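Local coordinates for integron cassette protein (Vibrio cholerae, PDB 3FY6) that is of unknown function but is encoded by a mobile integron gene cassette and pairs with a second copy of itself, at residues 105-108 with 109-113; 58-61 with 62-66; 37-41 with 42-46; 117-120 with 121-124. One frame throughout, in Å; residues are numbered along the deposited sequence.

Contact 1 of 4, residues 105-108 with 109-113; sequences VAQW and VNKVT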
loop_
_atom_site.group_PDB
_atom_site.type_symbol
_atom_site.label_atom_id
_atom_site.label_comp_id
_atom_site.label_asym_id
_atom_site.label_seq_id
_atom_site.Cartn_x
_atom_site.Cartn_y
_atom_site.Cartn_z
ATOM N N VAL A 105 -12.801 3.897 3.288
ATOM C CA VAL A 105 -11.361 3.795 3.093
ATOM C C VAL A 105 -10.689 3.299 4.380
ATOM O O VAL A 105 -9.802 2.443 4.342
ATOM C CB VAL A 105 -10.735 5.118 2.661
ATOM C CG1 VAL A 105 -9.229 4.950 2.532
ATOM C CG2 VAL A 105 -11.330 5.570 1.333
ATOM N N ALA A 106 -11.125 3.826 5.524
ATOM C CA ALA A 106 -10.585 3.374 6.805
ATOM C C ALA A 106 -10.863 1.894 6.986
ATOM O O ALA A 106 -9.996 1.140 7.428
ATOM C CB ALA A 106 -11.180 4.183 7.975
ATOM N N GLN A 107 -12.078 1.482 6.631
ATOM C CA GLN A 107 -12.479 0.086 6.730
ATOM C C GLN A 107 -11.570 -0.814 5.891
ATOM O O GLN A 107 -11.193 -1.915 6.318
ATOM C CB GLN A 107 -13.936 -0.064 6.290
ATOM C CG GLN A 107 -14.473 -1.485 6.260
ATOM C CD GLN A 107 -15.877 -1.543 5.687
ATOM O OE1 GLN A 107 -16.654 -0.601 5.834
ATOM N NE2 GLN A 107 -16.204 -2.644 5.020
ATOM N N TRP A 108 -11.225 -0.342 4.695
ATOM C CA TRP A 108 -10.309 -1.064 3.820
ATOM C C TRP A 108 -8.931 -1.210 4.479
ATOM O O TRP A 108 -8.353 -2.299 4.529
ATOM C CB TRP A 108 -10.161 -0.313 2.496
ATOM C CG TRP A 108 -9.331 -1.033 1.461
ATOM C CD1 TRP A 108 -9.218 -2.381 1.293
ATOM C CD2 TRP A 108 -8.560 -0.432 0.414
ATOM N NE1 TRP A 108 -8.410 -2.659 0.211
ATOM C CE2 TRP A 108 -7.988 -1.479 -0.341
ATOM C CE3 TRP A 108 -8.283 0.888 0.051
ATOM C CZ2 TRP A 108 -7.157 -1.245 -1.428
ATOM C CZ3 TRP A 108 -7.458 1.120 -1.038
ATOM C CH2 TRP A 108 -6.915 0.062 -1.768
ATOM N N VAL A 109 -8.398 -0.101 4.970
ATOM C CA VAL A 109 -7.125 -0.138 5.668
ATOM C C VAL A 109 -7.185 -1.160 6.807
ATOM O O VAL A 109 -6.259 -1.952 6.977
ATOM C CB VAL A 109 -6.725 1.250 6.188
ATOM C CG1 VAL A 109 -5.491 1.161 7.088
ATOM C CG2 VAL A 109 -6.468 2.197 5.012
ATOM N N ASN A 110 -8.273 -1.165 7.574
ATOM C CA ASN A 110 -8.369 -2.121 8.673
ATOM C C ASN A 110 -8.346 -3.569 8.170
ATOM O O ASN A 110 -7.719 -4.434 8.771
ATOM C CB ASN A 110 -9.583 -1.835 9.580
ATOM C CG ASN A 110 -9.445 -0.519 10.351
ATOM O OD1 ASN A 110 -10.440 0.158 10.643
ATOM N ND2 ASN A 110 -8.202 -0.130 10.645
ATOM N N LYS A 111 -8.999 -3.832 7.045
ATOM C CA LYS A 111 -8.985 -5.180 6.483
ATOM C C LYS A 111 -7.575 -5.604 6.040
ATOM O O LYS A 111 -7.186 -6.759 6.188
ATOM C CB LYS A 111 -9.967 -5.292 5.313
ATOM C CG LYS A 111 -11.430 -5.358 5.743
ATOM C CD LYS A 111 -12.332 -5.469 4.520
ATOM C CE LYS A 111 -13.793 -5.160 4.836
ATOM N NZ LYS A 111 -14.608 -5.063 3.582
ATOM N N VAL A 112 -6.831 -4.660 5.483
ATOM C CA VAL A 112 -5.458 -4.896 5.055
ATOM C C VAL A 112 -4.602 -5.313 6.252
ATOM O O VAL A 112 -3.895 -6.323 6.212
ATOM C CB VAL A 112 -4.885 -3.628 4.402
ATOM C CG1 VAL A 112 -3.386 -3.800 4.076
ATOM C CG2 VAL A 112 -5.684 -3.302 3.130
ATOM N N THR A 113 -4.695 -4.534 7.325
ATOM C CA THR A 113 -3.955 -4.796 8.552
ATOM C C THR A 113 -4.285 -6.182 9.096
ATOM O O THR A 113 -3.394 -6.967 9.424
ATOM C CB THR A 113 -4.296 -3.730 9.609
ATOM O OG1 THR A 113 -3.877 -2.446 9.127
ATOM C CG2 THR A 113 -3.599 -4.042 10.954
#
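W108 swings its CG anti to the backbone N (chi1 -175°), and V112 sets its CG2 beside its own N. These torsions place V112 CG2 over one face of the indole, one turn further on. V112 CG2 stands 4.3 Å from the centroid of the five-membered ring of W108, 24° off the ring normal. This is a CH-pi contact over the face. The nearest ring atom is W108 NE1, 4.0 Å from V112 CG2. The same methyl also lies 3.2 Å from W108 O, so it is wedged between the ring and the backbone carbonyl. The indole N-H is used across the interface: W108 NE1 bonds to V112 O of the second subunit, and the reverse bond is made from that subunit. V112 also packs on V112 of the second subunit.

The backbone bonds are regular. V109 N binds V105 O at 3.0 Å, and N110 N binds A106 O at 2.9 Å. K111 N to Q107 O and V112 N to W108 O continue the ladder. On the more open side, Q107 and K111 run side by side as extended chains that point the same way. Their methylene parts meet, with Q107 CG 4.0 Å from K111 CE.

V109 turns to another side, where it packs on I16 of strand 10-18 and on V71. V105 reaches L80 and F81 of helix 77-89. The contact is thus about two and a half turns of the long helix 95-114, with an i to i+4 side-chain pairing whose W108-V112 side forms part of the dimer interface.

Contact 2 of 4, residues 58-61 with 62-66; sequences SEET and LQDIM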
loop_
_atom_site.group_PDB
_atom_site.type_symbol
_atom_site.label_atom_id
_atom_site.label_comp_id
_atom_site.label_asym_id
_atom_site.label_seq_id
_atom_site.Cartn_x
_atom_site.Cartn_y
_atom_site.Cartn_z
ATOM N N SER A 58 1.943 17.553 1.749
ATOM C CA SER A 58 3.120 17.371 2.593
ATOM C C SER A 58 3.958 16.241 2.021
ATOM O O SER A 58 3.415 15.310 1.428
ATOM C CB SER A 58 2.684 16.962 3.993
ATOM O OG SER A 58 1.881 15.793 3.919
ATOM N N GLU A 59 5.272 16.311 2.203
ATOM C CA GLU A 59 6.156 15.241 1.756
ATOM C C GLU A 59 6.087 14.030 2.689
ATOM O O GLU A 59 6.333 12.904 2.270
ATOM C CB GLU A 59 7.599 15.739 1.630
ATOM C CG GLU A 59 7.827 16.641 0.432
ATOM C CD GLU A 59 9.176 17.338 0.478
ATOM O OE1 GLU A 59 9.869 17.243 1.516
ATOM O OE2 GLU A 59 9.537 17.987 -0.527
ATOM N N GLU A 60 5.772 14.272 3.958
ATOM C CA GLU A 60 5.424 13.192 4.871
ATOM C C GLU A 60 4.033 12.705 4.465
ATOM O O GLU A 60 3.060 13.448 4.587
ATOM C CB GLU A 60 5.378 13.711 6.302
ATOM C CG GLU A 60 5.441 12.633 7.367
ATOM C CD GLU A 60 6.854 12.170 7.621
ATOM O OE1 GLU A 60 7.551 11.817 6.645
ATOM O OE2 GLU A 60 7.273 12.162 8.794
ATOM N N THR A 61 3.937 11.477 3.960
ATOM C CA THR A 61 2.668 10.983 3.427
ATOM C C THR A 61 1.791 10.370 4.515
ATOM O O THR A 61 2.258 10.083 5.621
ATOM C CB THR A 61 2.886 9.912 2.338
ATOM O OG1 THR A 61 3.516 8.767 2.923
ATOM C CG2 THR A 61 3.750 10.451 1.196
ATOM N N LEU A 62 0.523 10.161 4.182
ATOM C CA LEU A 62 -0.404 9.453 5.052
ATOM C C LEU A 62 0.155 8.084 5.394
ATOM O O LEU A 62 0.047 7.606 6.521
ATOM C CB LEU A 62 -1.740 9.281 4.330
ATOM C CG LEU A 62 -2.867 8.735 5.192
ATOM C CD1 LEU A 62 -3.108 9.685 6.349
ATOM C CD2 LEU A 62 -4.121 8.565 4.365
ATOM N N GLN A 63 0.763 7.454 4.399
ATOM C CA GLN A 63 1.369 6.151 4.579
ATOM C C GLN A 63 2.470 6.214 5.643
ATOM O O GLN A 63 2.549 5.346 6.516
ATOM C CB GLN A 63 1.904 5.640 3.232
ATOM C CG GLN A 63 0.797 5.330 2.199
ATOM C CD GLN A 63 0.213 6.573 1.495
ATOM O OE1 GLN A 63 0.910 7.567 1.266
ATOM N NE2 GLN A 63 -1.068 6.498 1.127
ATOM N N ASP A 64 3.307 7.248 5.579
ATOM C CA ASP A 64 4.381 7.433 6.554
ATOM C C ASP A 64 3.858 7.492 7.986
ATOM O O ASP A 64 4.377 6.809 8.866
ATOM C CB ASP A 64 5.178 8.711 6.258
ATOM C CG ASP A 64 6.044 8.592 5.012
ATOM O OD1 ASP A 64 6.320 7.452 4.575
ATOM O OD2 ASP A 64 6.451 9.644 4.469
ATOM N N ILE A 65 2.844 8.317 8.232
ATOM C CA ILE A 65 2.349 8.466 9.605
ATOM C C ILE A 65 1.658 7.192 10.086
ATOM O O ILE A 65 1.779 6.816 11.248
ATOM C CB ILE A 65 1.471 9.741 9.824
ATOM C CG1 ILE A 65 0.141 9.651 9.089
ATOM C CG2 ILE A 65 2.226 10.996 9.379
ATOM C CD1 ILE A 65 -0.622 10.981 9.061
HETATM N N MSE A 66 0.961 6.513 9.182
HETATM C CA MSE A 66 0.377 5.223 9.518
HETATM C C MSE A 66 1.432 4.133 9.789
HETATM O O MSE A 66 1.208 3.248 10.624
HETATM C CB MSE A 66 -0.609 4.780 8.439
HETATM C CG MSE A 66 -1.855 5.653 8.371
HETATM SE SE MSE A 66 -3.195 4.818 7.231
HETATM C CE MSE A 66 -4.623 6.154 7.351
#
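T61 and D64 form a capping box at the start of helix 62-67. T61 is the N-cap. Its OG1 sits between its own N and carbonyl carbon (chi1 64°), which turns the hydroxyl toward the first turn. There it accepts from D64 N at 3.1 Å. D64 answers in the other direction. Its CG lies beside its own N (chi1 -71°), and this folds the carboxylate back over the start of the helix. D64 OD2 takes the N-H of T61 at 3.2 Å, from above the carboxylate plane. The bond is nearly straight. A backbone bond from I65 N to T61 O begins the helical ladder.

Q63 curls its amide oxygen back to T61, with OE1 3.2 Å from T61 CB. The E60 carboxylate stands near that of D64, with E60 OE1 3.3 Å from D64 OD2. The two planes are 79° apart. The like charges would be expected to repel, though the N-H of T61 may offset part of this at D64.

L62 and I65 turn to the hairpin and pack on I45. From before the N-cap, E60 reaches the first turn, with its CG 4.1 Å from I65 CG2.

Contact 3 of 4, residues 37-41 with 42-46; sequences EISMG and AVTIK
The beta hairpin of strands 35-40 and 43-50 closes here through a type II' turn from M40 to V43. It lies within the five-stranded antiparallel sheet. G41 takes the positive phi of the turn (57°), which favours glycine. M40 and V43 form the hydrogen-bonded pair next to the turn: M40 N binds V43 O at 2.9 Å, and V43 N returns to M40 O from above the carbonyl plane. I38 and I45 make the next such pair, again with two backbone bonds.

The side chains of I38 and I45 share one face. I38 CB meets I45 CG1 at 4.0 Å, and both residues pack on L62 of helix 62-67. I45 CG1 lies between its own N and carbonyl carbon (chi1 65°), which sets it against I38.

The other face is polar. S39 and T44 are a non-hydrogen-bonded pair, yet their hydroxyls bond each other. E37 lies across K46, with E37 OE2 3.4 Å from K46 CD. Their charged ends do not form a salt bridge, as E37 OE2 is 4.2 Å from K46 NZ. K46 also makes a cation-pi contact with Y35. One water joins the charged ends, 2.7 Å from E37 OE2 and 2.7 Å from K46 NZ.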
loop_
_atom_site.group_PDB
_atom_site.type_symbol
_atom_site.label_atom_id
_atom_site.label_comp_id
_atom_site.label_asym_id
_atom_site.label_seq_id
_atom_site.Cartn_x
_atom_site.Cartn_y
_atom_site.Cartn_z
ATOM N N GLU A 37 -6.653 18.747 6.020
ATOM C CA GLU A 37 -5.651 18.292 6.975
ATOM C C GLU A 37 -6.033 16.950 7.567
ATOM O O GLU A 37 -7.213 16.634 7.704
ATOM C CB GLU A 37 -5.433 19.319 8.083
ATOM C CG GLU A 37 -4.879 20.643 7.583
ATOM C CD GLU A 37 -4.475 21.575 8.708
ATOM O OE1 GLU A 37 -4.909 21.359 9.862
ATOM O OE2 GLU A 37 -3.718 22.530 8.431
ATOM N N ILE A 38 -5.021 16.155 7.890
ATOM C CA ILE A 38 -5.223 14.864 8.529
ATOM C C ILE A 38 -4.325 14.816 9.750
ATOM O O ILE A 38 -3.098 14.961 9.640
ATOM C CB ILE A 38 -4.865 13.700 7.594
ATOM C CG1 ILE A 38 -5.663 13.798 6.289
ATOM C CG2 ILE A 38 -5.105 12.356 8.278
ATOM C CD1 ILE A 38 -4.976 13.108 5.112
ATOM N N SER A 39 -4.943 14.632 10.912
ATOM C CA SER A 39 -4.216 14.622 12.175
ATOM C C SER A 39 -4.298 13.274 12.868
ATOM O O SER A 39 -5.341 12.623 12.879
ATOM C CB SER A 39 -4.760 15.706 13.110
ATOM O OG SER A 39 -4.444 16.997 12.623
HETATM N N MSE A 40 -3.180 12.866 13.450
HETATM C CA MSE A 40 -3.123 11.694 14.298
HETATM C C MSE A 40 -2.319 12.147 15.494
HETATM O O MSE A 40 -1.116 12.389 15.380
HETATM C CB MSE A 40 -2.394 10.557 13.584
HETATM C CG MSE A 40 -2.895 9.161 13.953
HETATM SE SE MSE A 40 -2.387 8.484 15.723
HETATM C CE MSE A 40 -0.531 9.087 15.780
ATOM N N GLY A 41 -2.980 12.296 16.636
ATOM C CA GLY A 41 -2.312 12.819 17.813
ATOM C C GLY A 41 -1.711 14.183 17.537
ATOM O O GLY A 41 -2.414 15.113 17.148
ATOM N N ALA A 42 -0.402 14.304 17.717
ATOM C CA ALA A 42 0.267 15.594 17.564
ATOM C C ALA A 42 0.729 15.878 16.130
ATOM O O ALA A 42 1.262 16.952 15.845
ATOM C CB ALA A 42 1.444 15.689 18.527
ATOM N N VAL A 43 0.522 14.922 15.229
ATOM C CA VAL A 43 1.044 15.040 13.875
ATOM C C VAL A 43 -0.036 15.434 12.878
ATOM O O VAL A 43 -1.092 14.816 12.828
ATOM C CB VAL A 43 1.657 13.715 13.400
ATOM C CG1 VAL A 43 1.993 13.801 11.937
ATOM C CG2 VAL A 43 2.892 13.368 14.226
ATOM N N THR A 44 0.249 16.447 12.072
ATOM C CA THR A 44 -0.692 16.911 11.063
ATOM C C THR A 44 -0.013 17.028 9.700
ATOM O O THR A 44 1.028 17.672 9.571
ATOM C CB THR A 44 -1.283 18.293 11.432
ATOM O OG1 THR A 44 -1.950 18.217 12.699
ATOM C CG2 THR A 44 -2.278 18.749 10.370
ATOM N N ILE A 45 -0.599 16.395 8.687
ATOM C CA ILE A 45 -0.179 16.623 7.311
ATOM C C ILE A 45 -1.267 17.402 6.580
ATOM O O ILE A 45 -2.430 17.412 7.003
ATOM C CB ILE A 45 0.136 15.314 6.573
ATOM C CG1 ILE A 45 -1.123 14.457 6.429
ATOM C CG2 ILE A 45 1.244 14.554 7.301
ATOM C CD1 ILE A 45 -0.884 13.132 5.751
ATOM N N LYS A 46 -0.885 18.070 5.497
ATOM C CA LYS A 46 -1.784 19.005 4.842
ATOM C C LYS A 46 -1.706 18.938 3.331
ATOM O O LYS A 46 -0.612 18.867 2.765
ATOM C CB LYS A 46 -1.469 20.434 5.297
ATOM C CG LYS A 46 -2.324 21.490 4.617
ATOM C CD LYS A 46 -2.242 22.822 5.334
ATOM C CE LYS A 46 -2.971 23.893 4.552
ATOM N NZ LYS A 46 -3.038 25.182 5.297
HETATM O O HOH W 1 -3.326 25.161 7.977
#

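Contact 4 of 4, residues 117-120 with 121-124; sequences PNSD and FWRK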
loop_
_atom_site.group_PDB
_atom_site.type_symbol
_atom_site.label_atom_id
_atom_site.label_comp_id
_atom_site.label_asym_id
_atom_site.label_seq_id
_atom_site.Cartn_x
_atom_site.Cartn_y
_atom_site.Cartn_z
ATOM N N PRO A 117 0.353 -10.792 6.411
ATOM C CA PRO A 117 0.974 -12.108 6.601
ATOM C C PRO A 117 1.406 -12.329 8.056
ATOM O O PRO A 117 2.055 -11.468 8.650
ATOM C CB PRO A 117 2.201 -12.040 5.697
ATOM C CG PRO A 117 1.809 -11.107 4.614
ATOM C CD PRO A 117 0.971 -10.048 5.303
ATOM N N ASN A 118 1.059 -13.481 8.610
ATOM C CA ASN A 118 1.295 -13.742 10.025
ATOM C C ASN A 118 2.134 -14.993 10.287
ATOM O O ASN A 118 2.090 -15.552 11.379
ATOM C CB ASN A 118 -0.040 -13.851 10.764
ATOM C CG ASN A 118 0.124 -13.837 12.272
ATOM O OD1 ASN A 118 0.835 -12.995 12.825
ATOM N ND2 ASN A 118 -0.542 -14.769 12.944
ATOM N N SER A 119 2.886 -15.438 9.282
ATOM C CA SER A 119 3.857 -16.508 9.496
ATOM C C SER A 119 4.915 -15.968 10.443
ATOM O O SER A 119 5.120 -14.750 10.521
ATOM C CB SER A 119 4.512 -16.943 8.174
ATOM O OG SER A 119 5.393 -15.937 7.701
ATOM N N ASP A 120 5.574 -16.865 11.168
ATOM C CA ASP A 120 6.639 -16.476 12.089
ATOM C C ASP A 120 7.726 -15.698 11.365
ATOM O O ASP A 120 8.300 -14.761 11.905
ATOM C CB ASP A 120 7.227 -17.706 12.793
ATOM C CG ASP A 120 6.321 -18.222 13.901
ATOM O OD1 ASP A 120 5.236 -17.633 14.102
ATOM O OD2 ASP A 120 6.689 -19.202 14.578
ATOM N N PHE A 121 8.002 -16.081 10.130
ATOM C CA PHE A 121 8.957 -15.331 9.336
ATOM C C PHE A 121 8.535 -13.871 9.194
ATOM O O PHE A 121 9.301 -12.961 9.509
ATOM C CB PHE A 121 9.122 -15.950 7.957
ATOM C CG PHE A 121 10.095 -15.220 7.096
ATOM C CD1 PHE A 121 11.461 -15.357 7.307
ATOM C CD2 PHE A 121 9.653 -14.383 6.089
ATOM C CE1 PHE A 121 12.372 -14.677 6.516
ATOM C CE2 PHE A 121 10.560 -13.709 5.284
ATOM C CZ PHE A 121 11.923 -13.853 5.506
ATOM N N TRP A 122 7.317 -13.635 8.718
ATOM C CA TRP A 122 6.888 -12.251 8.494
ATOM C C TRP A 122 6.718 -11.434 9.792
ATOM O O TRP A 122 7.029 -10.238 9.826
ATOM C CB TRP A 122 5.646 -12.191 7.609
ATOM C CG TRP A 122 5.976 -12.544 6.177
ATOM C CD1 TRP A 122 5.428 -13.541 5.429
ATOM C CD2 TRP A 122 6.959 -11.907 5.344
ATOM N NE1 TRP A 122 5.999 -13.556 4.168
ATOM C CE2 TRP A 122 6.946 -12.568 4.100
ATOM C CE3 TRP A 122 7.841 -10.835 5.533
ATOM C CZ2 TRP A 122 7.790 -12.198 3.046
ATOM C CZ3 TRP A 122 8.688 -10.475 4.494
ATOM C CH2 TRP A 122 8.650 -11.153 3.261
ATOM N N ARG A 123 6.267 -12.086 10.863
ATOM C CA ARG A 123 6.049 -11.400 12.139
ATOM C C ARG A 123 7.350 -10.825 12.695
ATOM O O ARG A 123 7.357 -9.781 13.343
ATOM C CB ARG A 123 5.432 -12.364 13.154
ATOM C CG ARG A 123 4.030 -12.820 12.800
ATOM C CD ARG A 123 3.627 -14.055 13.597
ATOM N NE ARG A 123 3.897 -13.911 15.027
ATOM C CZ ARG A 123 3.073 -13.331 15.898
ATOM N NH1 ARG A 123 1.914 -12.824 15.487
ATOM N NH2 ARG A 123 3.412 -13.251 17.184
ATOM N N LYS A 124 8.449 -11.521 12.447
ATOM C CA LYS A 124 9.759 -11.074 12.894
ATOM C C LYS A 124 10.156 -9.793 12.173
ATOM O O LYS A 124 10.951 -8.998 12.673
ATOM C CB LYS A 124 10.809 -12.161 12.642
ATOM C CG LYS A 124 12.197 -11.804 13.142
ATOM C CD LYS A 124 13.189 -12.940 12.897
ATOM C CE LYS A 124 14.596 -12.582 13.374
ATOM N NZ LYS A 124 14.721 -12.561 14.861
#
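The chain turns from an extended S119 (psi 155°) into helix 120-125, and R123 N closes the first turn on S119 O at 2.9 Å. S119 is the N-cap. Its OG accepts the N-H of W122 at 3.2 Å in a nearly straight bond. The same hydroxyl bonds E101 of the second subunit.

P117 lies against the indole, with its CB 3.6 Å from W122 CD1. F121 turns its ring edge to one face of the W122 ring, with F121 CD2 3.7 Å above the plane of that ring, over its centre. The W122 ring N-H is used elsewhere, on the backbone oxygen of E101 of the second subunit.

N118 and R123 pair on another side. R123 bends at chi3 (49°), and this brings its guanidinium round to the N118 amide. R123 NH1 gives its N-H to N118 OD1 at 2.9 Å, on a lone pair and in the guanidinium plane. The two flat groups are steeply turned, 80° apart. D120 runs beside R123, but its carboxylate stays beyond salt-bridge distance.

P117 packs on W108 of the second subunit, and W122 on V105 of that subunit. This is a serine N-cap on a short C-terminal helix that docks on the partner chain.

How the contacts relate
Contact 1 is the most buried of the four. Contact 3 lies at the surface, and contacts 2 and 4 are partly buried. Contacts 2 and 3 touch directly: S58 N probably bonds K46 O, and I45 packs on the start of helix 62-67. Contact 1 does not touch them. Contacts 1 and 4 follow each other in the chain, their centres about 19 Å apart, and both meet the second subunit. Contact 1 combines helical backbone bonds with apolar packing, and its indole N-H is spent on the second subunit. Contact 3 rests on strand pairing with one polar face. Contacts 2 and 4 both use a hydroxyl N-cap, but only contact 2 completes a capping box.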